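Local coordinates for p800 reaction center core protein (Heliobacterium modesticaldum, PDB 5V8K) that forms the homodimeric core of a membrane photosynthetic reaction center, holding bacteriochlorophylls and carotenoid and contributing cysteine ligands to a 4Fe-4S cluster, at residues H267-I272 and F586-I591; M273-G278 and G387-T392; L259-I264 and F457-C462. One frame throughout, in Å; residues are numbered along the deposited sequence.

Contact 1: H267-I272 and F586-I591. With GBF (Bacteriochlorophyll g), chain B.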
# COMPACT_ATOMS: atom_id res chain seq x y z
N HIS A 267 -19.50 -4.41 -14.42
CA HIS A 267 -19.85 -5.82 -14.65
C HIS A 267 -18.65 -6.75 -14.48
O HIS A 267 -18.82 -7.90 -14.08
CB HIS A 267 -20.47 -5.99 -16.02
CG HIS A 267 -21.86 -5.45 -16.10
ND1 HIS A 267 -22.12 -4.11 -16.23
CD2 HIS A 267 -23.06 -6.06 -15.98
CE1 HIS A 267 -23.43 -3.91 -16.22
NE2 HIS A 267 -24.02 -5.08 -16.05
N LEU A 268 -17.44 -6.27 -14.76
CA LEU A 268 -16.23 -7.03 -14.47
C LEU A 268 -16.08 -7.27 -12.97
O LEU A 268 -15.81 -8.40 -12.53
CB LEU A 268 -15.02 -6.26 -15.01
CG LEU A 268 -13.68 -6.76 -14.60
CD1 LEU A 268 -13.55 -8.21 -15.03
CD2 LEU A 268 -12.61 -5.86 -15.20
N VAL A 269 -16.24 -6.21 -12.23
CA VAL A 269 -16.05 -6.28 -10.80
C VAL A 269 -17.14 -7.17 -10.14
O VAL A 269 -16.88 -8.06 -9.35
CB VAL A 269 -16.01 -4.91 -10.07
CG1 VAL A 269 -15.98 -5.08 -8.57
CG2 VAL A 269 -14.89 -4.01 -10.57
N MET A 270 -18.39 -6.96 -10.53
CA MET A 270 -19.50 -7.71 -9.93
C MET A 270 -19.39 -9.19 -10.33
O MET A 270 -19.76 -10.07 -9.61
CB MET A 270 -20.92 -7.19 -10.29
CG MET A 270 -21.28 -5.83 -9.75
SD MET A 270 -21.57 -5.93 -8.00
CE MET A 270 -22.84 -4.72 -7.77
N GLY A 271 -18.98 -9.43 -11.55
CA GLY A 271 -18.81 -10.80 -12.01
C GLY A 271 -17.74 -11.54 -11.21
O GLY A 271 -17.95 -12.67 -10.79
N ILE A 272 -16.62 -10.88 -10.95
CA ILE A 272 -15.57 -11.50 -10.14
C ILE A 272 -16.12 -11.81 -8.75
O ILE A 272 -15.83 -12.86 -8.16
CB ILE A 272 -14.34 -10.59 -10.05
CG1 ILE A 272 -13.64 -10.46 -11.42
CG2 ILE A 272 -13.37 -11.07 -8.98
CD1 ILE A 272 -13.09 -11.71 -11.99
N PHE A 586 -10.34 -2.96 1.53
CA PHE A 586 -9.12 -2.96 0.74
C PHE A 586 -9.48 -3.10 -0.74
O PHE A 586 -9.09 -2.28 -1.58
CB PHE A 586 -8.21 -4.12 1.23
CG PHE A 586 -6.89 -4.17 0.61
CD1 PHE A 586 -6.73 -4.62 -0.67
CD2 PHE A 586 -5.78 -3.82 1.33
CE1 PHE A 586 -5.47 -4.72 -1.25
CE2 PHE A 586 -4.50 -3.92 0.79
CZ PHE A 586 -4.35 -4.37 -0.52
N PHE A 587 -10.31 -4.07 -0.96
CA PHE A 587 -10.82 -4.40 -2.29
C PHE A 587 -11.65 -3.22 -2.91
O PHE A 587 -11.41 -2.76 -3.99
CB PHE A 587 -11.68 -5.68 -2.35
CG PHE A 587 -12.14 -6.07 -3.74
CD1 PHE A 587 -11.27 -6.65 -4.64
CD2 PHE A 587 -13.46 -5.89 -4.15
CE1 PHE A 587 -11.70 -7.02 -5.87
CE2 PHE A 587 -13.86 -6.26 -5.39
CZ PHE A 587 -12.98 -6.83 -6.25
N LYS A 588 -12.63 -2.71 -2.18
CA LYS A 588 -13.50 -1.67 -2.71
C LYS A 588 -12.78 -0.33 -2.85
O LYS A 588 -13.09 0.43 -3.77
CB LYS A 588 -14.74 -1.51 -1.83
CG LYS A 588 -15.79 -2.60 -2.10
CD LYS A 588 -16.25 -2.57 -3.58
CE LYS A 588 -17.35 -3.56 -3.92
NZ LYS A 588 -17.77 -3.28 -5.37
N MET A 589 -11.87 0.01 -1.94
CA MET A 589 -11.14 1.27 -2.13
C MET A 589 -10.22 1.21 -3.35
O MET A 589 -10.03 2.23 -4.03
CB MET A 589 -10.35 1.63 -0.88
CG MET A 589 -11.19 2.05 0.33
SD MET A 589 -12.30 3.43 0.03
CE MET A 589 -13.77 2.51 -0.16
N THR A 590 -9.68 0.04 -3.66
CA THR A 590 -8.97 -0.12 -4.93
C THR A 590 -9.91 0.12 -6.10
O THR A 590 -9.58 0.86 -7.04
CB THR A 590 -8.37 -1.51 -5.02
OG1 THR A 590 -7.42 -1.73 -3.95
CG2 THR A 590 -7.70 -1.67 -6.33
N ILE A 591 -11.11 -0.45 -6.03
CA ILE A 591 -12.09 -0.26 -7.10
C ILE A 591 -12.50 1.22 -7.22
O ILE A 591 -12.72 1.72 -8.33
CB ILE A 591 -13.31 -1.18 -6.87
CG1 ILE A 591 -12.93 -2.66 -6.90
CG2 ILE A 591 -14.37 -0.94 -7.94
CD1 ILE A 591 -12.01 -3.07 -8.00
MG GBF B . -21.33 -1.34 -5.81
CHA GBF B . -22.62 -0.91 -9.06
CHB GBF B . -18.54 0.15 -6.81
CHC GBF B . -20.65 -0.91 -2.41
CHD GBF B . -24.61 -2.53 -4.88
NA GBF B . -20.62 -0.77 -7.58
C1A GBF B . -21.16 -0.65 -8.81
C2A GBF B . -20.27 -0.23 -9.96
C3A GBF B . -18.98 0.08 -9.18
C4A GBF B . -19.42 -0.20 -7.77
CMA GBF B . -17.80 -0.82 -9.57
CAA GBF B . -20.74 0.93 -10.87
CBA GBF B . -21.03 2.28 -10.16
CGA GBF B . -22.27 2.22 -9.29
O1A GBF B . -23.39 1.97 -9.74
O2A GBF B . -22.14 2.23 -7.85
NB GBF B . -19.82 -0.45 -4.76
C1B GBF B . -18.71 0.06 -5.32
C2B GBF B . -17.89 0.54 -4.30
C3B GBF B . -18.50 0.23 -3.09
C4B GBF B . -19.68 -0.43 -3.42
CMB GBF B . -16.59 1.24 -4.55
CAB GBF B . -18.03 0.52 -1.70
CBB GBF B . -17.01 1.26 -1.31
NC GBF B . -22.39 -1.65 -4.08
C1C GBF B . -21.97 -1.46 -2.82
C2C GBF B . -22.76 -1.74 -1.59
C3C GBF B . -23.86 -2.19 -2.46
C4C GBF B . -23.63 -2.15 -3.84
CMC GBF B . -22.10 -2.80 -0.73
CAC GBF B . -25.16 -2.68 -1.93
CBC GBF B . -25.44 -2.75 -0.45
ND GBF B . -23.11 -1.75 -6.63
C1D GBF B . -24.33 -2.14 -6.27
C2D GBF B . -25.56 -2.12 -7.30
C3D GBF B . -24.69 -1.63 -8.28
C4D GBF B . -23.34 -1.39 -7.95
CMD GBF B . -27.01 -2.47 -7.23
CAD GBF B . -24.83 -1.33 -9.71
OBD GBF B . -25.84 -1.24 -10.50
CBD GBF B . -23.48 -0.98 -10.28
CGD GBF B . -22.98 -1.98 -11.31
O1D GBF B . -22.24 -1.62 -12.19
O2D GBF B . -23.35 -3.39 -11.30
CED GBF B . -23.02 -4.19 -12.44
C1 GBF B . -23.29 2.13 -7.01
C2 GBF B . -22.77 2.19 -5.59
C3 GBF B . -23.52 1.86 -4.52
C4 GBF B . -24.96 1.40 -4.69
C5 GBF B . -22.93 1.94 -3.12
C6 GBF B . -21.56 2.65 -3.02
C7 GBF B . -21.21 2.81 -1.55
C8 GBF B . -21.03 3.99 -0.93
C9 GBF B . -21.15 5.30 -1.66
C10 GBF B . -20.74 4.02 0.56
C11 GBF B . -19.31 3.65 0.86
C12 GBF B . -19.09 3.66 2.36
C13 GBF B . -17.90 3.28 2.88
C14 GBF B . -17.67 3.29 4.36
C15 GBF B . -16.77 2.83 1.98
O HOH W 1 -20.39 -3.68 -5.85
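Val269 meets Phe587, Lys588 and Ile591 in a buried, sparse helix-helix contact near the centre of the chain, between antiparallel helices 258-291 and 575-599. The segment axes come no closer than 12.5 Å at 166°, so only branch ends touch. Val269 uses both methyls: CG1 lies 4.0 Å from Phe587 CE2, approaching that ring obliquely, while CG2 meets Ile591 CD1 tip to tip, also at 4.0 Å. Beside them bacteriochlorophyll g is bound by both helices. Lys588 bends at chi2 (-59°) and then runs extended along one pyrrole ring, with CD 3.6 Å from C2B of the pigment and NZ donating to a water at 2.7 Å. That water is the axial magnesium ligand, 2.5 Å from MG, and reaches the metal from the macrocycle face that also carries Met270 CE. The ester methyl CED of the pigment sits 3.7 Å above the plane of the His267 ring, over its centre. A leucine in place of Lys588 would probably leave the magnesium-bound water without this N-H donor, freer to turn or shift. The chemistry is that of a second-shell contact: no side chain of the two segments ligates this magnesium, and the ammonium probably orients and polarises the water that does.

Contact 2: M273-G278 and G387-T392. With GBF (Bacteriochlorophyll g), chain C.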
# COMPACT_ATOMS: atom_id res chain seq x y z
N MET A 273 -16.88 -10.86 -8.23
CA MET A 273 -17.44 -10.98 -6.88
C MET A 273 -18.43 -12.20 -6.80
O MET A 273 -18.46 -12.94 -5.84
CB MET A 273 -18.10 -9.68 -6.31
CG MET A 273 -17.17 -8.54 -5.96
SD MET A 273 -17.99 -6.95 -5.91
CE MET A 273 -19.05 -7.08 -4.50
N PHE A 274 -19.26 -12.38 -7.80
CA PHE A 274 -20.19 -13.51 -7.80
C PHE A 274 -19.47 -14.84 -8.05
O PHE A 274 -19.89 -15.87 -7.54
CB PHE A 274 -21.30 -13.32 -8.83
CG PHE A 274 -22.47 -12.50 -8.32
CD1 PHE A 274 -23.44 -13.10 -7.56
CD2 PHE A 274 -22.57 -11.14 -8.60
CE1 PHE A 274 -24.51 -12.36 -7.08
CE2 PHE A 274 -23.63 -10.41 -8.11
CZ PHE A 274 -24.61 -11.02 -7.35
N TRP A 275 -18.40 -14.82 -8.85
CA TRP A 275 -17.62 -16.03 -9.09
C TRP A 275 -17.02 -16.53 -7.78
O TRP A 275 -17.16 -17.70 -7.41
CB TRP A 275 -16.52 -15.72 -10.11
CG TRP A 275 -15.61 -16.84 -10.54
CD1 TRP A 275 -15.94 -18.15 -10.77
CD2 TRP A 275 -14.21 -16.71 -10.83
NE1 TRP A 275 -14.81 -18.85 -11.17
CE2 TRP A 275 -13.74 -17.98 -11.23
CE3 TRP A 275 -13.31 -15.65 -10.79
CZ2 TRP A 275 -12.40 -18.20 -11.57
CZ3 TRP A 275 -12.00 -15.86 -11.12
CH2 TRP A 275 -11.55 -17.14 -11.51
N ILE A 276 -16.36 -15.64 -7.05
CA ILE A 276 -15.65 -16.04 -5.86
C ILE A 276 -16.63 -16.32 -4.73
O ILE A 276 -16.49 -17.31 -4.02
CB ILE A 276 -14.61 -14.97 -5.48
CG1 ILE A 276 -13.53 -14.93 -6.56
CG2 ILE A 276 -14.03 -15.25 -4.10
CD1 ILE A 276 -12.61 -13.73 -6.52
N GLY A 277 -17.64 -15.47 -4.56
CA GLY A 277 -18.65 -15.73 -3.55
C GLY A 277 -19.49 -16.96 -3.86
O GLY A 277 -19.90 -17.67 -2.95
N GLY A 278 -19.76 -17.22 -5.13
CA GLY A 278 -20.47 -18.43 -5.48
C GLY A 278 -19.67 -19.68 -5.15
O GLY A 278 -20.21 -20.66 -4.62
N GLY A 387 -3.08 -15.41 -16.43
CA GLY A 387 -2.32 -15.76 -15.23
C GLY A 387 -3.00 -15.29 -13.95
O GLY A 387 -2.99 -16.00 -12.94
N GLY A 388 -3.57 -14.08 -13.97
CA GLY A 388 -4.30 -13.59 -12.81
C GLY A 388 -5.49 -14.46 -12.47
O GLY A 388 -5.78 -14.71 -11.30
N LEU A 389 -6.16 -14.99 -13.49
CA LEU A 389 -7.27 -15.90 -13.27
C LEU A 389 -6.83 -17.18 -12.56
O LEU A 389 -7.49 -17.65 -11.63
CB LEU A 389 -7.96 -16.22 -14.60
CG LEU A 389 -8.90 -15.12 -15.09
CD1 LEU A 389 -9.28 -15.44 -16.52
CD2 LEU A 389 -10.15 -15.00 -14.23
N HIS A 390 -5.74 -17.80 -13.03
CA HIS A 390 -5.25 -19.01 -12.39
C HIS A 390 -4.69 -18.72 -11.01
O HIS A 390 -4.83 -19.53 -10.09
CB HIS A 390 -4.19 -19.68 -13.26
CG HIS A 390 -4.74 -20.22 -14.53
ND1 HIS A 390 -5.17 -19.41 -15.55
CD2 HIS A 390 -5.00 -21.49 -14.91
CE1 HIS A 390 -5.63 -20.16 -16.54
NE2 HIS A 390 -5.53 -21.42 -16.17
N PHE A 391 -4.06 -17.57 -10.86
CA PHE A 391 -3.60 -17.11 -9.55
C PHE A 391 -4.76 -17.00 -8.56
O PHE A 391 -4.72 -17.57 -7.47
CB PHE A 391 -2.89 -15.76 -9.77
CG PHE A 391 -2.32 -15.13 -8.56
CD1 PHE A 391 -1.20 -15.66 -7.94
CD2 PHE A 391 -2.83 -13.95 -8.09
CE1 PHE A 391 -0.67 -15.03 -6.83
CE2 PHE A 391 -2.31 -13.32 -7.00
CZ PHE A 391 -1.24 -13.86 -6.35
N THR A 392 -5.82 -16.27 -8.95
CA THR A 392 -7.03 -16.18 -8.13
C THR A 392 -7.60 -17.56 -7.82
O THR A 392 -8.11 -17.81 -6.73
CB THR A 392 -8.07 -15.31 -8.84
OG1 THR A 392 -7.53 -13.99 -9.04
CG2 THR A 392 -9.29 -15.17 -7.98
MG GBF C . -6.79 -23.07 -17.53
CHA GBF C . -8.10 -20.63 -19.69
CHB GBF C . -9.63 -23.02 -15.82
CHC GBF C . -5.54 -25.81 -15.92
CHD GBF C . -4.29 -23.56 -20.08
NA GBF C . -8.42 -21.96 -17.62
C1A GBF C . -8.79 -20.92 -18.38
C2A GBF C . -10.21 -20.46 -18.21
C3A GBF C . -10.40 -20.91 -16.76
C4A GBF C . -9.44 -22.05 -16.74
CMA GBF C . -10.05 -19.83 -15.71
CAA GBF C . -11.27 -21.10 -19.13
CBA GBF C . -11.80 -20.18 -20.23
CGA GBF C . -13.03 -19.42 -19.75
O1A GBF C . -14.13 -19.61 -20.26
O2A GBF C . -12.84 -18.23 -18.94
NB GBF C . -7.53 -24.23 -16.06
C1B GBF C . -8.70 -24.09 -15.45
C2B GBF C . -8.84 -25.12 -14.53
C3B GBF C . -7.68 -25.87 -14.59
C4B GBF C . -6.87 -25.27 -15.53
CMB GBF C . -10.05 -25.35 -13.66
CAB GBF C . -7.32 -27.09 -13.84
CBB GBF C . -8.09 -27.82 -13.08
NC GBF C . -5.32 -24.39 -17.97
C1C GBF C . -4.89 -25.36 -17.16
C2C GBF C . -3.64 -26.13 -17.34
C3C GBF C . -3.43 -25.43 -18.60
C4C GBF C . -4.35 -24.43 -18.91
CMC GBF C . -2.66 -25.66 -16.27
CAC GBF C . -2.26 -25.69 -19.46
CBC GBF C . -1.24 -26.76 -19.13
ND GBF C . -6.24 -22.39 -19.36
C1D GBF C . -5.32 -22.55 -20.30
C2D GBF C . -5.29 -21.69 -21.66
C3D GBF C . -6.43 -21.04 -21.23
C4D GBF C . -6.98 -21.40 -19.97
CMD GBF C . -4.46 -21.60 -22.91
CAD GBF C . -7.15 -19.85 -21.70
OBD GBF C . -7.29 -19.27 -22.84
CBD GBF C . -8.27 -19.58 -20.75
CGD GBF C . -8.27 -18.15 -20.30
O1D GBF C . -7.58 -17.74 -19.39
O2D GBF C . -9.10 -17.20 -20.96
CED GBF C . -8.90 -15.82 -20.65
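Trp275 holds its CG opposite its own backbone N (chi1 -178°), which swings the indole out toward helix 376-401, while Leu389 turns its CG opposite the carbonyl carbon (chi1 -79°) and so brings CD2 back to meet it. The six-membered part of the indole does the touching: CZ3 and CH2 each lie 3.7 Å from Leu389 CD2, and the leucine methyl approaches at a slant. Thr392 CG2 fills the next place along, 4.2 Å from Trp275 CZ3 and 3.9 Å from Ile276 CD1, and the isoleucine and threonine side chains cross at about a right angle. The methyl of Thr392 can face this apolar partner because its hydroxyl is turned to its own helix, where OG1 donates to Gly388 O at 2.9 Å. That oxygen also takes the Thr392 N-H from the opposite face of its carbonyl plane, so one acceptor serves two donors. His390, pointing away from Trp275, is the axial ligand of a bacteriochlorophyll g, with NE2 2.5 Å from MG; its ND1 is hydrogen-bonded to Ala386 O, which fixes the rotation of the imidazole. The segments run nearly parallel, crossing at -26° with axes 13.0 Å apart. The indole spans this wide spacing, and neighbouring helices flank it: Phe441, Ala444 and Ile445 of helix 437-447 pack on Ile276, Val451 of helix 449-459 touches Leu389 and Thr392, and Ala212 of helix 200-224 meets Trp275.

Contact 3: L259-I264 and F457-C462. With CA (calcium ion), chain D; GBF (Bacteriochlorophyll g), chain Y.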
# COMPACT_ATOMS: atom_id res chain seq x y z
N LEU A 259 -18.88 6.10 -21.00
CA LEU A 259 -19.93 5.47 -20.20
C LEU A 259 -19.94 3.97 -20.40
O LEU A 259 -20.24 3.23 -19.46
CB LEU A 259 -21.30 6.04 -20.53
CG LEU A 259 -21.47 7.55 -20.35
CD1 LEU A 259 -22.89 7.94 -20.67
CD2 LEU A 259 -21.11 7.95 -18.90
N VAL A 260 -19.63 3.51 -21.62
CA VAL A 260 -19.55 2.08 -21.86
C VAL A 260 -18.52 1.45 -20.91
O VAL A 260 -18.75 0.41 -20.30
CB VAL A 260 -19.20 1.78 -23.32
CG1 VAL A 260 -19.24 0.27 -23.56
CG2 VAL A 260 -20.12 2.49 -24.27
N LYS A 261 -17.35 2.07 -20.80
CA LYS A 261 -16.31 1.50 -19.96
C LYS A 261 -16.66 1.59 -18.47
O LYS A 261 -16.19 0.74 -17.71
CB LYS A 261 -14.98 2.16 -20.27
CG LYS A 261 -14.50 1.74 -21.61
CD LYS A 261 -13.20 2.38 -22.02
CE LYS A 261 -13.37 3.81 -22.33
NZ LYS A 261 -12.10 4.45 -22.69
N GLN A 262 -17.49 2.54 -18.05
CA GLN A 262 -17.99 2.51 -16.67
C GLN A 262 -18.89 1.30 -16.45
O GLN A 262 -18.77 0.60 -15.44
CB GLN A 262 -18.74 3.80 -16.33
CG GLN A 262 -17.83 4.98 -16.11
CD GLN A 262 -18.58 6.33 -16.13
OE1 GLN A 262 -19.73 6.43 -15.73
NE2 GLN A 262 -17.89 7.37 -16.56
N ALA A 263 -19.77 1.01 -17.41
CA ALA A 263 -20.62 -0.17 -17.30
C ALA A 263 -19.79 -1.44 -17.30
O ALA A 263 -20.10 -2.41 -16.59
CB ALA A 263 -21.61 -0.21 -18.44
N ILE A 264 -18.75 -1.47 -18.12
CA ILE A 264 -17.87 -2.63 -18.22
C ILE A 264 -17.18 -2.88 -16.89
O ILE A 264 -17.13 -4.00 -16.40
CB ILE A 264 -16.86 -2.43 -19.36
CG1 ILE A 264 -17.57 -2.62 -20.69
CG2 ILE A 264 -15.67 -3.41 -19.24
CD1 ILE A 264 -16.75 -2.23 -21.87
N PHE A 457 -6.73 -1.67 -17.29
CA PHE A 457 -5.70 -0.94 -18.02
C PHE A 457 -5.76 -1.26 -19.51
O PHE A 457 -5.69 -0.35 -20.34
CB PHE A 457 -4.32 -1.23 -17.44
CG PHE A 457 -4.13 -0.70 -16.02
CD1 PHE A 457 -4.54 0.57 -15.66
CD2 PHE A 457 -3.56 -1.51 -15.05
CE1 PHE A 457 -4.36 1.02 -14.34
CE2 PHE A 457 -3.37 -1.07 -13.78
CZ PHE A 457 -3.78 0.18 -13.41
N TYR A 458 -6.00 -2.52 -19.86
CA TYR A 458 -6.12 -2.85 -21.28
C TYR A 458 -7.34 -2.16 -21.91
O TYR A 458 -7.24 -1.53 -22.97
CB TYR A 458 -6.21 -4.36 -21.47
CG TYR A 458 -6.45 -4.74 -22.89
CD1 TYR A 458 -5.41 -4.79 -23.79
CD2 TYR A 458 -7.71 -5.07 -23.34
CE1 TYR A 458 -5.62 -5.11 -25.12
CE2 TYR A 458 -7.93 -5.41 -24.66
CZ TYR A 458 -6.88 -5.41 -25.56
OH TYR A 458 -7.07 -5.74 -26.90
N ILE A 459 -8.49 -2.29 -21.26
CA ILE A 459 -9.74 -1.80 -21.84
C ILE A 459 -9.70 -0.29 -22.01
O ILE A 459 -10.24 0.26 -22.96
CB ILE A 459 -10.92 -2.28 -20.96
CG1 ILE A 459 -11.22 -3.75 -21.26
CG2 ILE A 459 -12.17 -1.40 -21.14
CD1 ILE A 459 -12.12 -4.40 -20.22
N ASP A 460 -9.05 0.41 -21.10
CA ASP A 460 -8.94 1.85 -21.21
C ASP A 460 -7.82 2.30 -22.13
O ASP A 460 -7.48 3.48 -22.10
CB ASP A 460 -8.72 2.49 -19.84
CG ASP A 460 -9.53 3.80 -19.68
OD1 ASP A 460 -10.57 3.97 -20.34
OD2 ASP A 460 -9.09 4.66 -18.90
N GLY A 461 -7.23 1.42 -22.94
CA GLY A 461 -6.28 1.87 -23.95
C GLY A 461 -4.84 2.08 -23.49
O GLY A 461 -4.08 2.73 -24.22
N CYS A 462 -4.45 1.59 -22.32
CA CYS A 462 -3.03 1.52 -21.97
C CYS A 462 -2.24 0.68 -22.97
O CYS A 462 -2.72 -0.34 -23.48
CB CYS A 462 -2.80 0.92 -20.59
SG CYS A 462 -3.25 1.98 -19.29
CA CA D . -10.10 6.80 -18.37
MG GBF Y . -10.62 -11.93 -27.00
CHA GBF Y . -12.29 -10.18 -29.51
CHB GBF Y . -8.98 -9.12 -26.28
CHC GBF Y . -9.60 -13.60 -24.17
CHD GBF Y . -13.12 -14.49 -27.47
NA GBF Y . -10.62 -10.08 -27.75
C1A GBF Y . -11.13 -9.53 -28.85
C2A GBF Y . -10.95 -8.04 -29.03
C3A GBF Y . -9.65 -7.91 -28.26
C4A GBF Y . -9.77 -9.10 -27.37
CMA GBF Y . -8.44 -8.05 -29.20
CAA GBF Y . -12.02 -7.06 -28.55
CBA GBF Y . -12.62 -7.45 -27.21
CGA GBF Y . -11.76 -7.05 -26.03
O1A GBF Y . -11.05 -6.06 -26.02
O2A GBF Y . -11.91 -7.78 -24.80
NB GBF Y . -9.47 -11.40 -25.43
C1B GBF Y . -8.81 -10.23 -25.32
C2B GBF Y . -8.06 -10.28 -24.15
C3B GBF Y . -8.23 -11.53 -23.57
C4B GBF Y . -9.10 -12.23 -24.42
CMB GBF Y . -7.19 -9.19 -23.58
CAB GBF Y . -7.55 -11.85 -22.31
CBB GBF Y . -7.68 -12.86 -21.51
NC GBF Y . -11.24 -13.63 -26.07
C1C GBF Y . -10.69 -14.18 -24.98
C2C GBF Y . -11.09 -15.47 -24.37
C3C GBF Y . -12.12 -15.59 -25.42
C4C GBF Y . -12.17 -14.56 -26.36
CMC GBF Y . -9.91 -16.44 -24.51
CAC GBF Y . -13.07 -16.73 -25.52
CBC GBF Y . -13.06 -17.86 -24.54
ND GBF Y . -12.26 -12.36 -28.10
C1D GBF Y . -13.17 -13.29 -28.31
C2D GBF Y . -14.31 -13.15 -29.44
C3D GBF Y . -13.79 -11.92 -29.77
C4D GBF Y . -12.67 -11.44 -29.05
CMD GBF Y . -15.47 -13.95 -29.97
CAD GBF Y . -14.01 -11.00 -30.89
OBD GBF Y . -15.02 -10.75 -31.63
CBD GBF Y . -13.10 -9.83 -30.70
CGD GBF Y . -12.24 -9.67 -31.90
O1D GBF Y . -11.16 -10.28 -32.03
O2D GBF Y . -12.72 -8.83 -32.95
CED GBF Y . -11.91 -8.74 -34.11
C1 GBF Y . -11.12 -7.43 -23.66
C2 GBF Y . -11.74 -8.08 -22.46
C3 GBF Y . -11.16 -8.02 -21.26
C4 GBF Y . -9.85 -7.33 -21.11
C5 GBF Y . -11.83 -8.66 -20.07
C6 GBF Y . -11.06 -9.94 -19.69
C7 GBF Y . -11.62 -10.57 -18.43
C8 GBF Y . -11.75 -11.91 -18.28
C9 GBF Y . -11.31 -12.88 -19.35
C10 GBF Y . -12.28 -12.53 -17.01
C11 GBF Y . -13.49 -11.90 -16.43
C12 GBF Y . -14.13 -12.77 -15.37
C13 GBF Y . -15.35 -12.49 -14.87
C14 GBF Y . -15.94 -13.39 -13.83
C15 GBF Y . -16.13 -11.26 -15.31
O HOH W 2 -12.13 5.77 -19.42
O HOH W 3 -9.49 7.24 -20.60
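Lys261 and Ile264 pack closely against Ile459 and Asp460 on one side of this contact, whereas the far side of the Asp460 carboxylate is a water-bearing calcium site. In the close-packed part Ile264 CG2 reaches Ile459 CD1 at 3.8 Å, with C4 of a bacteriochlorophyll g tail equally close to that CD1. Nearer the lysine backbone, Lys261 CG slides past Ile459 CG2 at 3.9 Å. The lysine chain is extended apart from one bend at chi3 (-72°), which turns NZ onto the carboxylate. In the resulting salt bridge Lys261 NZ donates to Asp460 OD1 at 2.8 Å, meeting that oxygen nearly along its C-O axis, while the two side chains cross at about a right angle. Ser495 OG, Asn255 OD1 and Leu494 O are further partners of NZ, so the buried ammonium is well supplied with acceptors. On the hydrated side Asp460 OD2 binds calcium at 2.4 Å, and OD1 accepts at 2.6 Å from one of the two waters that ligate the calcium ion. Gln509 OE1 and the backbone O of Leu597 complete the five ligand atoms, and Tyr505 OH also hydrogen-bonds OD2. Asp460 stands just past helix 449-459, which ends in a Schellman motif: Gly461, at phi 84°, lets Cys462 N bond to Phe457 O and Gly461 N to Tyr458 O. The carboxylate therefore bridges two cations, one oxygen for calcium and the other for lysine, and both positive charges probably hold it ionised in a buried setting.

In the fold
Helix 258-291 serves all three contacts in turn: contact 3 near its start, contact 1 next, then contact 2. Contacts 1 and 2, with centres about 11 Å apart, touch directly, Lys588 NZ standing 3.7 Å from Met273 SD. Contacts 1 and 3 adjoin in sequence, centres about 14 Å apart, and are joined by the bond from His267 ND1 to Ala263 O; His267 NE2 ligates the magnesium of a further bacteriochlorophyll g. Helix 575-599 links them again, since it carries segment 586-591 and the calcium ligand Leu597, whose side chain is about 10 Å from that of Ile591. Contacts 2 and 3, with centres about 20 Å apart, do not touch.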